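Local coordinates for protein formyltransferase (Francisella tularensis subsp. tularensis, PDB 4NV1) that belongs to the formyltransferase family and binds dTDP-4-amino-4,6-dideoxyglucose in a pocket beside a Rossmann-like sheet flanked by helices, at residues L16-N21 / K157-F162; G71-C74 / L79-A82; G96-N101 / E127-D132; I121-E126 / F174-P179. All coordinates share one frame; numbering follows the deposited sequence.

Contact 1 (L16-N21 / K157-F162); sequences LSDFKN and KEVELF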
loop_
_atom_site.group_PDB
_atom_site.type_symbol
_atom_site.label_atom_id
_atom_site.label_comp_id
_atom_site.label_asym_id
_atom_site.label_seq_id
_atom_site.Cartn_x
_atom_site.Cartn_y
_atom_site.Cartn_z
ATOM N N LEU A 16 7.906 -27.414 7.032
ATOM C CA LEU A 16 7.651 -28.650 7.808
ATOM C C LEU A 16 6.745 -29.572 7.000
ATOM O O LEU A 16 6.998 -30.786 6.842
ATOM C CB LEU A 16 7.050 -28.410 9.212
ATOM C CG LEU A 16 6.532 -29.703 9.889
ATOM C CD1 LEU A 16 7.704 -30.669 10.050
ATOM C CD2 LEU A 16 5.808 -29.527 11.231
ATOM N N SER A 17 5.680 -28.985 6.472
ATOM C CA SER A 17 4.758 -29.756 5.620
ATOM C C SER A 17 5.362 -30.298 4.297
ATOM O O SER A 17 5.060 -31.420 3.858
ATOM C CB SER A 17 3.546 -28.861 5.304
ATOM O OG SER A 17 2.597 -29.643 4.642
ATOM N N ASP A 18 6.200 -29.517 3.634
ATOM C CA ASP A 18 6.821 -30.002 2.371
ATOM C C ASP A 18 7.823 -31.154 2.539
ATOM O O ASP A 18 7.728 -32.206 1.874
ATOM C CB ASP A 18 7.418 -28.837 1.598
ATOM C CG ASP A 18 6.337 -27.966 0.936
ATOM O OD1 ASP A 18 5.194 -28.446 0.776
ATOM O OD2 ASP A 18 6.596 -26.796 0.564
ATOM N N PHE A 19 8.715 -30.961 3.499
ATOM C CA PHE A 19 9.649 -31.981 3.871
ATOM C C PHE A 19 9.010 -33.312 4.210
ATOM O O PHE A 19 9.406 -34.363 3.662
ATOM C CB PHE A 19 10.523 -31.483 5.014
ATOM C CG PHE A 19 11.657 -30.636 4.550
ATOM C CD1 PHE A 19 11.460 -29.676 3.533
ATOM C CD2 PHE A 19 12.933 -30.858 5.043
ATOM C CE1 PHE A 19 12.498 -28.875 3.076
ATOM C CE2 PHE A 19 13.967 -30.043 4.617
ATOM C CZ PHE A 19 13.757 -29.071 3.628
ATOM N N LYS A 20 8.001 -33.276 5.084
ATOM C CA LYS A 20 7.296 -34.499 5.503
ATOM C C LYS A 20 6.884 -35.270 4.272
ATOM O O LYS A 20 6.978 -36.497 4.161
ATOM C CB LYS A 20 6.005 -34.153 6.256
ATOM C CG LYS A 20 6.150 -33.857 7.731
ATOM C CD LYS A 20 6.022 -35.102 8.600
ATOM C CE LYS A 20 5.654 -34.613 9.997
ATOM N NZ LYS A 20 6.137 -35.419 11.144
ATOM N N ASN A 21 6.336 -34.471 3.376
ATOM C CA ASN A 21 5.899 -34.934 2.085
ATOM C C ASN A 21 6.968 -35.588 1.228
ATOM O O ASN A 21 6.855 -36.735 0.788
ATOM C CB ASN A 21 5.401 -33.724 1.327
ATOM C CG ASN A 21 4.113 -34.024 0.674
ATOM O OD1 ASN A 21 4.089 -34.713 -0.342
ATOM N ND2 ASN A 21 3.031 -33.617 1.322
ATOM N N LYS A 157 11.492 -22.216 -4.494
ATOM C CA LYS A 157 12.697 -22.704 -5.183
ATOM C C LYS A 157 13.446 -23.659 -4.231
ATOM O O LYS A 157 13.881 -24.744 -4.594
ATOM C CB LYS A 157 13.549 -21.503 -5.592
ATOM C CG LYS A 157 14.859 -21.876 -6.282
ATOM C CD LYS A 157 14.586 -22.625 -7.584
ATOM C CE LYS A 157 13.950 -21.747 -8.629
ATOM N NZ LYS A 157 13.391 -22.645 -9.666
ATOM N N GLU A 158 13.521 -23.273 -2.974
ATOM C CA GLU A 158 14.099 -24.076 -1.917
ATOM C C GLU A 158 13.576 -25.465 -1.941
ATOM O O GLU A 158 14.392 -26.347 -1.976
ATOM C CB GLU A 158 13.809 -23.563 -0.530
ATOM C CG GLU A 158 14.676 -22.414 -0.037
ATOM C CD GLU A 158 14.202 -21.940 1.333
ATOM O OE1 GLU A 158 13.076 -21.379 1.369
ATOM O OE2 GLU A 158 14.925 -22.096 2.360
ATOM N N VAL A 159 12.250 -25.629 -1.886
ATOM C CA VAL A 159 11.597 -26.938 -1.913
ATOM C C VAL A 159 11.765 -27.740 -3.215
ATOM O O VAL A 159 12.017 -28.961 -3.213
ATOM C CB VAL A 159 10.122 -26.769 -1.542
ATOM C CG1 VAL A 159 9.408 -28.076 -1.734
ATOM C CG2 VAL A 159 10.024 -26.339 -0.081
ATOM N N GLU A 160 11.731 -27.038 -4.336
ATOM C CA GLU A 160 12.093 -27.639 -5.611
ATOM C C GLU A 160 13.557 -28.090 -5.714
ATOM O O GLU A 160 13.856 -29.190 -6.190
ATOM C CB GLU A 160 11.678 -26.684 -6.727
ATOM C CG GLU A 160 12.151 -27.160 -8.077
ATOM C CD GLU A 160 12.324 -26.029 -9.084
ATOM O OE1 GLU A 160 12.644 -26.397 -10.230
ATOM O OE2 GLU A 160 12.193 -24.820 -8.760
ATOM N N LEU A 161 14.479 -27.316 -5.159
ATOM C CA LEU A 161 15.881 -27.724 -5.169
ATOM C C LEU A 161 16.130 -28.900 -4.215
ATOM O O LEU A 161 16.834 -29.832 -4.519
ATOM C CB LEU A 161 16.819 -26.591 -4.818
ATOM C CG LEU A 161 16.855 -25.422 -5.803
ATOM C CD1 LEU A 161 17.916 -24.473 -5.326
ATOM C CD2 LEU A 161 17.292 -25.728 -7.231
ATOM N N PHE A 162 15.436 -28.939 -3.087
ATOM C CA PHE A 162 15.643 -30.028 -2.134
ATOM C C PHE A 162 15.058 -31.320 -2.705
ATOM O O PHE A 162 15.619 -32.422 -2.560
ATOM C CB PHE A 162 14.952 -29.638 -0.829
ATOM C CG PHE A 162 14.963 -30.708 0.206
ATOM C CD1 PHE A 162 16.107 -30.969 0.913
ATOM C CD2 PHE A 162 13.825 -31.385 0.523
ATOM C CE1 PHE A 162 16.123 -31.942 1.908
ATOM C CE2 PHE A 162 13.821 -32.383 1.478
ATOM C CZ PHE A 162 14.975 -32.658 2.180
#
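Phe19 and Phe162 reach each other through different first torsions: CG of Phe162 lies anti to its backbone N (chi1 175°), whereas CG of Phe19 lies anti to its own carbonyl carbon (chi1 -82°). The first setting carries the Phe162 ring out toward helix 13-24. The second swings the Phe19 ring, whose CB leaves the helix to one side, back into the gap between the two helices. The rings meet face over face as an offset stack, with centroids 4.1 Å apart and planes only 3° from parallel. Phe19 CE2 approaches Phe162 CZ to 3.7 Å, and CE2 of Phe162 rides over the centre of the Phe19 ring. The helices come close at Asp18 and Val159, whose CA atoms are 7.1 Å apart, and flat side chains suit the place because they can lie face over face between them.

Nearer the surface, Asp18 and Val159 point at one another and cross at about a right angle. The contact is one of packing, with Asp18 OD2 3.5 Å from the methyl CG2 of Val159 and its CB touching both methyls. A branched aliphatic residue fits here, since Val159 also packs on Ile15 and Ile22 of helix 13-24. Deeper in, Phe162 rests on Ile121 and meets the ring of Phe72 edge-to-face, so the aromatic packing extends to the central sheet through a T-shaped pair. Such aromatic and aliphatic packing between two neighbouring helices that cover one face of a sheet is characteristic of the layered alpha/beta architecture of a Rossmann-like domain.

Contact 2 (G71-C74 / L79-A82); sequences GFSC and LFPA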
loop_
_atom_site.group_PDB
_atom_site.type_symbol
_atom_site.label_atom_id
_atom_site.label_comp_id
_atom_site.label_asym_id
_atom_site.label_seq_id
_atom_site.Cartn_x
_atom_site.Cartn_y
_atom_site.Cartn_z
ATOM N N GLY A 71 21.648 -34.507 9.234
ATOM C CA GLY A 71 20.773 -33.449 9.694
ATOM C C GLY A 71 20.469 -32.368 8.662
ATOM O O GLY A 71 21.319 -32.033 7.806
ATOM N N PHE A 72 19.255 -31.839 8.749
ATOM C CA PHE A 72 18.817 -30.689 7.973
ATOM C C PHE A 72 18.270 -29.590 8.864
ATOM O O PHE A 72 17.465 -29.816 9.827
ATOM C CB PHE A 72 17.709 -31.068 7.013
ATOM C CG PHE A 72 18.116 -32.075 5.980
ATOM C CD1 PHE A 72 17.604 -33.332 5.994
ATOM C CD2 PHE A 72 18.941 -31.688 4.902
ATOM C CE1 PHE A 72 17.966 -34.251 5.055
ATOM C CE2 PHE A 72 19.312 -32.617 3.954
ATOM C CZ PHE A 72 18.803 -33.878 3.995
ATOM N N SER A 73 18.695 -28.395 8.483
ATOM C CA SER A 73 18.134 -27.122 8.962
ATOM C C SER A 73 17.397 -26.428 7.827
ATOM O O SER A 73 17.920 -26.223 6.713
ATOM C CB SER A 73 19.224 -26.198 9.530
ATOM O OG SER A 73 18.624 -24.984 9.958
ATOM N N CYS A 74 16.142 -26.085 8.050
ATOM C CA CYS A 74 15.472 -25.276 7.032
ATOM C C CYS A 74 14.518 -24.320 7.704
ATOM O O CYS A 74 13.496 -24.751 8.256
ATOM C CB CYS A 74 14.758 -26.169 6.018
ATOM S SG CYS A 74 14.055 -25.236 4.622
ATOM N N LEU A 79 20.926 -21.853 15.476
ATOM C CA LEU A 79 22.177 -22.330 14.894
ATOM C C LEU A 79 22.742 -23.559 15.604
ATOM O O LEU A 79 22.709 -23.678 16.844
ATOM C CB LEU A 79 23.229 -21.246 15.003
ATOM C CG LEU A 79 22.721 -19.899 14.466
ATOM C CD1 LEU A 79 23.538 -18.761 15.064
ATOM C CD2 LEU A 79 22.706 -19.911 12.940
ATOM N N PHE A 80 23.304 -24.439 14.775
ATOM C CA PHE A 80 23.711 -25.767 15.169
ATOM C C PHE A 80 25.084 -25.580 15.795
ATOM O O PHE A 80 25.894 -24.803 15.289
ATOM C CB PHE A 80 23.847 -26.700 13.949
ATOM C CG PHE A 80 22.566 -27.251 13.359
ATOM C CD1 PHE A 80 21.330 -26.651 13.497
ATOM C CD2 PHE A 80 22.644 -28.370 12.570
ATOM C CE1 PHE A 80 20.193 -27.192 12.905
ATOM C CE2 PHE A 80 21.543 -28.897 11.950
ATOM C CZ PHE A 80 20.302 -28.316 12.135
ATOM N N PRO A 81 25.359 -26.274 16.910
ATOM C CA PRO A 81 26.682 -26.258 17.533
ATOM C C PRO A 81 27.810 -26.745 16.642
ATOM O O PRO A 81 27.581 -27.521 15.737
ATOM C CB PRO A 81 26.530 -27.213 18.714
ATOM C CG PRO A 81 25.092 -27.074 19.083
ATOM C CD PRO A 81 24.306 -26.697 17.848
ATOM N N ALA A 82 29.039 -26.327 16.911
ATOM C CA ALA A 82 30.135 -26.633 16.004
ATOM C C ALA A 82 30.377 -28.123 15.904
ATOM O O ALA A 82 30.590 -28.632 14.830
ATOM C CB ALA A 82 31.408 -25.909 16.413
#
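Van der Waals packing of Ser73 against Phe80 makes up most of this contact. Ser73 CB sits 3.5 Å from Phe80 CZ and 3.6 Å from Phe80 CE1, approaching the ring obliquely. Both residues direct their CB atoms across the gap, and Phe80, with CG anti to its carbonyl carbon (chi1 -78°), extends the far end of its ring to the strand. Serine suits this position because its small side chain lets the ring come close to the backbone. Its OG also brushes the ring, at 4.0 Å from Phe80 CE1. Gly71, without a side chain, leaves room beside the edge of the ring.

A polar atom meets the aromatic edge as well: Phe72 O lies near the plane of the Phe80 ring, 4.0 Å from CZ. No hydrogen bond joins the two segments. Instead, backbone groups of Phe72 bond to Phe7 and Val9, and those of Gly71 and Ser73 to strand 89-94, while Ser73 O also takes Asn92 ND2.

Phe72 itself points to the other face, toward helix 147-170, as strand alternation requires. Phe80 is additionally packed against Val9, Cys90 and Met124, so a large aromatic residue covers several strands at once. Pro81 then supplies the N-cap of helix 82-87. A strand, a loop folding back over its sheet face and a following helix are typical of the beta-alpha unit of a Rossmann-like fold.

Contact 3 (G96-N101 / E127-D132); sequences GLNPYN and EIDHGD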
loop_
_atom_site.group_PDB
_atom_site.type_symbol
_atom_site.label_atom_id
_atom_site.label_comp_id
_atom_site.label_asym_id
_atom_site.label_seq_id
_atom_site.Cartn_x
_atom_site.Cartn_y
_atom_site.Cartn_z
ATOM N N GLY A 96 18.501 -17.720 0.584
ATOM C CA GLY A 96 19.248 -16.757 -0.246
ATOM C C GLY A 96 20.307 -17.418 -1.135
ATOM O O GLY A 96 20.463 -18.630 -1.089
ATOM N N LEU A 97 20.937 -16.653 -2.022
ATOM C CA LEU A 97 21.912 -17.214 -2.976
ATOM C C LEU A 97 23.294 -16.927 -2.427
ATOM O O LEU A 97 23.872 -15.898 -2.711
ATOM C CB LEU A 97 21.776 -16.573 -4.355
ATOM C CG LEU A 97 22.360 -17.324 -5.559
ATOM C CD1 LEU A 97 21.521 -18.464 -6.071
ATOM C CD2 LEU A 97 22.502 -16.399 -6.738
ATOM N N ASN A 98 23.848 -17.852 -1.664
ATOM C CA ASN A 98 25.220 -17.694 -1.178
ATOM C C ASN A 98 26.222 -17.457 -2.324
ATOM O O ASN A 98 26.078 -18.044 -3.381
ATOM C CB ASN A 98 25.648 -18.974 -0.471
ATOM C CG ASN A 98 24.946 -19.199 0.876
ATOM O OD1 ASN A 98 25.236 -20.176 1.583
ATOM N ND2 ASN A 98 24.063 -18.283 1.258
ATOM N N PRO A 99 27.219 -16.588 -2.129
ATOM C CA PRO A 99 27.507 -15.980 -0.860
ATOM C C PRO A 99 26.928 -14.564 -0.712
ATOM O O PRO A 99 27.479 -13.801 0.070
ATOM C CB PRO A 99 29.004 -15.805 -0.933
ATOM C CG PRO A 99 29.227 -15.446 -2.384
ATOM C CD PRO A 99 28.321 -16.412 -3.085
ATOM N N TYR A 100 25.930 -14.183 -1.508
ATOM C CA TYR A 100 25.352 -12.810 -1.473
ATOM C C TYR A 100 24.241 -12.588 -0.419
ATOM O O TYR A 100 23.303 -13.357 -0.338
ATOM C CB TYR A 100 24.838 -12.408 -2.839
ATOM C CG TYR A 100 25.777 -12.679 -4.014
ATOM C CD1 TYR A 100 25.563 -13.802 -4.785
ATOM C CD2 TYR A 100 26.812 -11.822 -4.376
ATOM C CE1 TYR A 100 26.370 -14.105 -5.853
ATOM C CE2 TYR A 100 27.660 -12.108 -5.472
ATOM C CZ TYR A 100 27.410 -13.239 -6.223
ATOM O OH TYR A 100 28.175 -13.662 -7.311
ATOM N N ASN A 101 24.429 -11.579 0.410
ATOM C CA ASN A 101 23.450 -11.088 1.408
ATOM C C ASN A 101 23.197 -12.204 2.388
ATOM O O ASN A 101 22.084 -12.662 2.546
ATOM C CB ASN A 101 22.160 -10.606 0.746
ATOM C CG ASN A 101 22.351 -9.273 0.070
ATOM O OD1 ASN A 101 23.080 -8.422 0.580
ATOM N ND2 ASN A 101 21.688 -9.073 -1.063
ATOM N N GLU A 127 30.821 -21.383 10.152
ATOM C CA GLU A 127 30.293 -20.064 9.831
ATOM C C GLU A 127 28.914 -20.083 9.186
ATOM O O GLU A 127 28.547 -21.046 8.515
ATOM C CB GLU A 127 31.282 -19.306 8.936
ATOM C CG GLU A 127 32.626 -18.957 9.585
ATOM C CD GLU A 127 33.162 -17.599 9.146
ATOM O OE1 GLU A 127 32.378 -16.800 8.584
ATOM O OE2 GLU A 127 34.361 -17.306 9.364
ATOM N N ILE A 128 28.180 -18.989 9.381
ATOM C CA ILE A 128 26.827 -18.758 8.855
ATOM C C ILE A 128 26.703 -18.679 7.323
ATOM O O ILE A 128 27.303 -17.835 6.644
ATOM C CB ILE A 128 26.169 -17.465 9.481
ATOM C CG1 ILE A 128 25.924 -17.594 11.000
ATOM C CG2 ILE A 128 24.873 -17.049 8.768
ATOM C CD1 ILE A 128 24.779 -16.761 11.555
ATOM N N ASP A 129 25.809 -19.503 6.766
ATOM C CA ASP A 129 25.604 -19.496 5.313
ATOM C C ASP A 129 26.999 -19.515 4.640
ATOM O O ASP A 129 27.288 -18.608 3.878
ATOM C CB ASP A 129 24.772 -18.240 4.886
ATOM C CG ASP A 129 23.410 -18.089 5.631
ATOM O OD1 ASP A 129 22.813 -19.143 5.989
ATOM O OD2 ASP A 129 22.933 -16.929 5.852
ATOM N N HIS A 130 27.843 -20.530 4.899
ATOM C CA HIS A 130 29.249 -20.528 4.491
ATOM C C HIS A 130 29.925 -21.738 3.787
ATOM O O HIS A 130 30.949 -21.541 3.113
ATOM C CB HIS A 130 30.080 -20.193 5.735
ATOM C CG HIS A 130 31.521 -19.879 5.444
ATOM N ND1 HIS A 130 32.483 -20.856 5.271
ATOM C CD2 HIS A 130 32.157 -18.692 5.289
ATOM C CE1 HIS A 130 33.650 -20.281 5.036
ATOM N NE2 HIS A 130 33.479 -18.969 5.046
ATOM N N GLY A 131 29.466 -22.977 3.990
ATOM C CA GLY A 131 30.232 -24.165 3.501
ATOM C C GLY A 131 29.887 -24.627 2.091
ATOM O O GLY A 131 29.047 -23.982 1.429
ATOM N N ASP A 132 30.468 -25.746 1.646
ATOM C CA ASP A 132 30.137 -26.332 0.332
ATOM C C ASP A 132 28.724 -26.282 -0.174
ATOM O O ASP A 132 27.791 -26.842 0.411
ATOM C CB ASP A 132 30.546 -27.812 0.269
ATOM C CG ASP A 132 32.064 -28.011 0.149
ATOM O OD1 ASP A 132 32.820 -27.015 -0.010
ATOM O OD2 ASP A 132 32.479 -29.180 0.269
#
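This is a loop-to-loop packing contact, without a hydrogen bond between its segments, made where the connections after strands 89-94 and 117-123 meet beside the ligand pocket. Asn98 and Asp129 point their CB atoms at each other, and their side chains cross at about a right angle. The amide of Asn98 does the touching: ND2 lies 3.7 Å from Asp129 CB, while OD1 lies 3.5 Å from Asp129 O. That last pair sets two acceptors side by side, so it gives no bond. Asp129 O is instead held by Arg102 NE, which should ease the closeness of the two oxygens.

Asp129 has a left-handed backbone (phi/psi 47°/59°), which aspartate and asparagine tolerate better than most non-glycine residues. Its short carboxylate, turned 41° from the Asn98 amide, reaches Gly103 N, whose hydrogen bond OD2 accepts. The chain beyond Asn98 bends through a cis peptide before Pro99, and Tyr100 N bonds to Leu97 O at 2.9 Å.

Around this pair, Asn98 N is bound to Thr120 on strand 117-123 and Asn98 O to Gln136 on strand 133-139, while Asp129 leans on Asn92 and His94 of strand 89-94.

Contact 4 (I121-E126 / F174-P179); sequences IHVMDE and FTRIKP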
loop_
_atom_site.group_PDB
_atom_site.type_symbol
_atom_site.label_atom_id
_atom_site.label_comp_id
_atom_site.label_asym_id
_atom_site.label_seq_id
_atom_site.Cartn_x
_atom_site.Cartn_y
_atom_site.Cartn_z
ATOM N N ILE A 121 21.206 -24.736 -1.090
ATOM C CA ILE A 121 21.432 -25.876 -0.196
ATOM C C ILE A 121 22.899 -26.140 -0.108
ATOM O O ILE A 121 23.611 -26.278 -1.125
ATOM C CB ILE A 121 20.755 -27.133 -0.715
ATOM C CG1 ILE A 121 19.288 -26.876 -0.962
ATOM C CG2 ILE A 121 20.983 -28.277 0.264
ATOM C CD1 ILE A 121 18.561 -27.922 -1.754
ATOM N N HIS A 122 23.379 -26.150 1.112
ATOM C CA HIS A 122 24.801 -26.209 1.319
ATOM C C HIS A 122 25.091 -26.964 2.593
ATOM O O HIS A 122 24.273 -27.019 3.529
ATOM C CB HIS A 122 25.413 -24.804 1.373
ATOM C CG HIS A 122 25.008 -24.016 2.577
ATOM N ND1 HIS A 122 23.846 -23.276 2.633
ATOM C CD2 HIS A 122 25.619 -23.847 3.772
ATOM C CE1 HIS A 122 23.745 -22.701 3.818
ATOM N NE2 HIS A 122 24.797 -23.053 4.534
ATOM N N VAL A 123 26.264 -27.574 2.615
ATOM C CA VAL A 123 26.723 -28.282 3.792
ATOM C C VAL A 123 27.112 -27.323 4.898
ATOM O O VAL A 123 27.915 -26.454 4.690
ATOM C CB VAL A 123 27.906 -29.211 3.447
ATOM C CG1 VAL A 123 28.385 -29.995 4.681
ATOM C CG2 VAL A 123 27.501 -30.174 2.327
ATOM N N MET A 124 26.658 -27.559 6.123
ATOM C CA MET A 124 26.944 -26.592 7.182
ATOM C C MET A 124 28.354 -26.792 7.687
ATOM O O MET A 124 28.902 -27.910 7.673
ATOM C CB MET A 124 25.926 -26.697 8.322
ATOM C CG MET A 124 24.504 -26.583 7.847
ATOM S SD MET A 124 23.189 -26.985 9.019
ATOM C CE MET A 124 23.689 -25.997 10.405
ATOM N N ASP A 125 28.908 -25.648 8.065
ATOM C CA ASP A 125 30.245 -25.369 8.561
ATOM C C ASP A 125 30.116 -24.607 9.885
ATOM O O ASP A 125 29.003 -24.283 10.328
ATOM C CB ASP A 125 30.910 -24.367 7.610
ATOM C CG ASP A 125 32.025 -24.958 6.829
ATOM O OD1 ASP A 125 32.723 -25.842 7.375
ATOM O OD2 ASP A 125 32.221 -24.482 5.685
ATOM N N GLU A 126 31.247 -24.263 10.490
ATOM C CA GLU A 126 31.247 -23.326 11.628
ATOM C C GLU A 126 30.714 -21.890 11.380
ATOM O O GLU A 126 30.149 -21.265 12.291
ATOM C CB GLU A 126 32.635 -23.313 12.240
ATOM C CG GLU A 126 33.045 -24.733 12.623
ATOM C CD GLU A 126 33.951 -24.808 13.842
ATOM O OE1 GLU A 126 34.747 -25.773 13.899
ATOM O OE2 GLU A 126 33.882 -23.920 14.729
ATOM N N PHE A 174 26.797 -36.626 -3.675
ATOM C CA PHE A 174 26.117 -35.352 -4.014
ATOM C C PHE A 174 27.142 -34.261 -4.283
ATOM O O PHE A 174 28.261 -34.347 -3.863
ATOM C CB PHE A 174 25.182 -34.940 -2.872
ATOM C CG PHE A 174 25.845 -34.731 -1.550
ATOM C CD1 PHE A 174 25.902 -35.736 -0.627
ATOM C CD2 PHE A 174 26.278 -33.497 -1.175
ATOM C CE1 PHE A 174 26.542 -35.578 0.577
ATOM C CE2 PHE A 174 26.878 -33.302 0.048
ATOM C CZ PHE A 174 27.000 -34.345 0.938
ATOM N N THR A 175 26.726 -33.216 -4.962
ATOM C CA THR A 175 27.594 -32.177 -5.381
ATOM C C THR A 175 28.078 -31.450 -4.171
ATOM O O THR A 175 27.308 -31.198 -3.252
ATOM C CB THR A 175 26.741 -31.305 -6.311
ATOM O OG1 THR A 175 26.463 -32.111 -7.459
ATOM C CG2 THR A 175 27.373 -29.962 -6.640
ATOM N N ARG A 176 29.349 -31.063 -4.216
ATOM C CA ARG A 176 29.944 -30.157 -3.270
ATOM C C ARG A 176 30.862 -29.170 -3.990
ATOM O O ARG A 176 31.950 -29.529 -4.446
ATOM C CB ARG A 176 30.736 -30.971 -2.267
ATOM C CG ARG A 176 29.814 -31.864 -1.444
ATOM C CD ARG A 176 30.597 -32.568 -0.319
ATOM N NE ARG A 176 31.088 -31.651 0.722
ATOM C CZ ARG A 176 31.194 -32.016 1.988
ATOM N NH1 ARG A 176 30.874 -33.261 2.334
ATOM N NH2 ARG A 176 31.583 -31.136 2.889
ATOM N N ILE A 177 30.407 -27.919 -4.098
ATOM C CA ILE A 177 31.196 -26.862 -4.649
ATOM C C ILE A 177 31.499 -25.723 -3.660
ATOM O O ILE A 177 30.581 -25.138 -3.061
ATOM C CB ILE A 177 30.594 -26.347 -5.957
ATOM C CG1 ILE A 177 30.625 -27.447 -7.018
ATOM C CG2 ILE A 177 31.492 -25.219 -6.457
ATOM C CD1 ILE A 177 29.588 -27.213 -8.093
ATOM N N LYS A 178 32.785 -25.381 -3.534
ATOM C CA LYS A 178 33.249 -24.258 -2.700
ATOM C C LYS A 178 32.620 -22.919 -3.076
ATOM O O LYS A 178 32.451 -22.588 -4.239
ATOM C CB LYS A 178 34.762 -24.152 -2.825
ATOM C CG LYS A 178 35.417 -23.130 -1.910
ATOM C CD LYS A 178 36.946 -23.159 -2.017
ATOM C CE LYS A 178 37.556 -24.270 -1.175
ATOM N NZ LYS A 178 37.148 -24.242 0.260
ATOM N N PRO A 179 32.201 -22.114 -2.102
ATOM C CA PRO A 179 31.641 -20.879 -2.686
ATOM C C PRO A 179 32.762 -20.048 -3.339
ATOM O O PRO A 179 33.920 -20.185 -2.944
ATOM C CB PRO A 179 31.018 -20.166 -1.480
ATOM C CG PRO A 179 30.972 -21.210 -0.404
ATOM C CD PRO A 179 32.196 -22.079 -0.637
#
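The end of strand 117-123 in the central mixed sheet is covered here by the loop that follows helix 147-170, and Val123 is the residue both loop side chains touch. CG2 of Val123 meets both of them. It lies 3.9 Å from Phe174 CE2, arriving at the edge of the ring near its plane, and sits over the centre of one face of the Arg176 guanidinium, 4.1 Å above it. CG1 adds a contact to Arg176 NH2 at 3.8 Å. Valine suits this place, since its beta-branched form is at home in a strand and offers two methyls to the covering loop.

Arg176 gets its flat end there by a bend in the chain at chi3 (68°), which brings the guanidinium nearer than the direction of its CB would suggest. A long arginine can thus lie over a methyl while its NE keeps a salt bridge with Asp132 OD2, which probably holds the group in place. Phe174 has its CG between the backbone N and the carbonyl carbon (chi1 60°), and offers an apolar rim to the sheet.

Val123 also rests on Leu89 of strand 89-94 and Ile134 of strand 133-139, the flanking strands; Phe174 shares Ile134 and touches Asp168 on helix 147-170.

How the contacts relate
Strand 117-123 and its neighbours tie the four contacts together. Contacts 3 and 4 are the nearest pair, with centres about 9 Å apart, and a probable hydrogen bond joins Asp132 O to Val123 N (2.8 Å). Contact 1 reaches contact 2 through Phe19 CZ and Cys74 CB (3.9 Å), and contact 4 through Ile121 CD1, 3.5 Å from Phe162 N. Contact 2 meets contact 4 where Ser73 CB lies 4.1 Å from Met124 SD, and contact 3 where Leu79 CD2 lies 4.0 Å from Ile128 CD1. Bound dTDP-4-amino-4,6-dideoxyglucose lies about 7 Å from the side chain of Asp129, 8 Å from that of Ser73 and 12 Å from that of Val159, so Asp129 and Ser73 lie nearer the ligand than Val159.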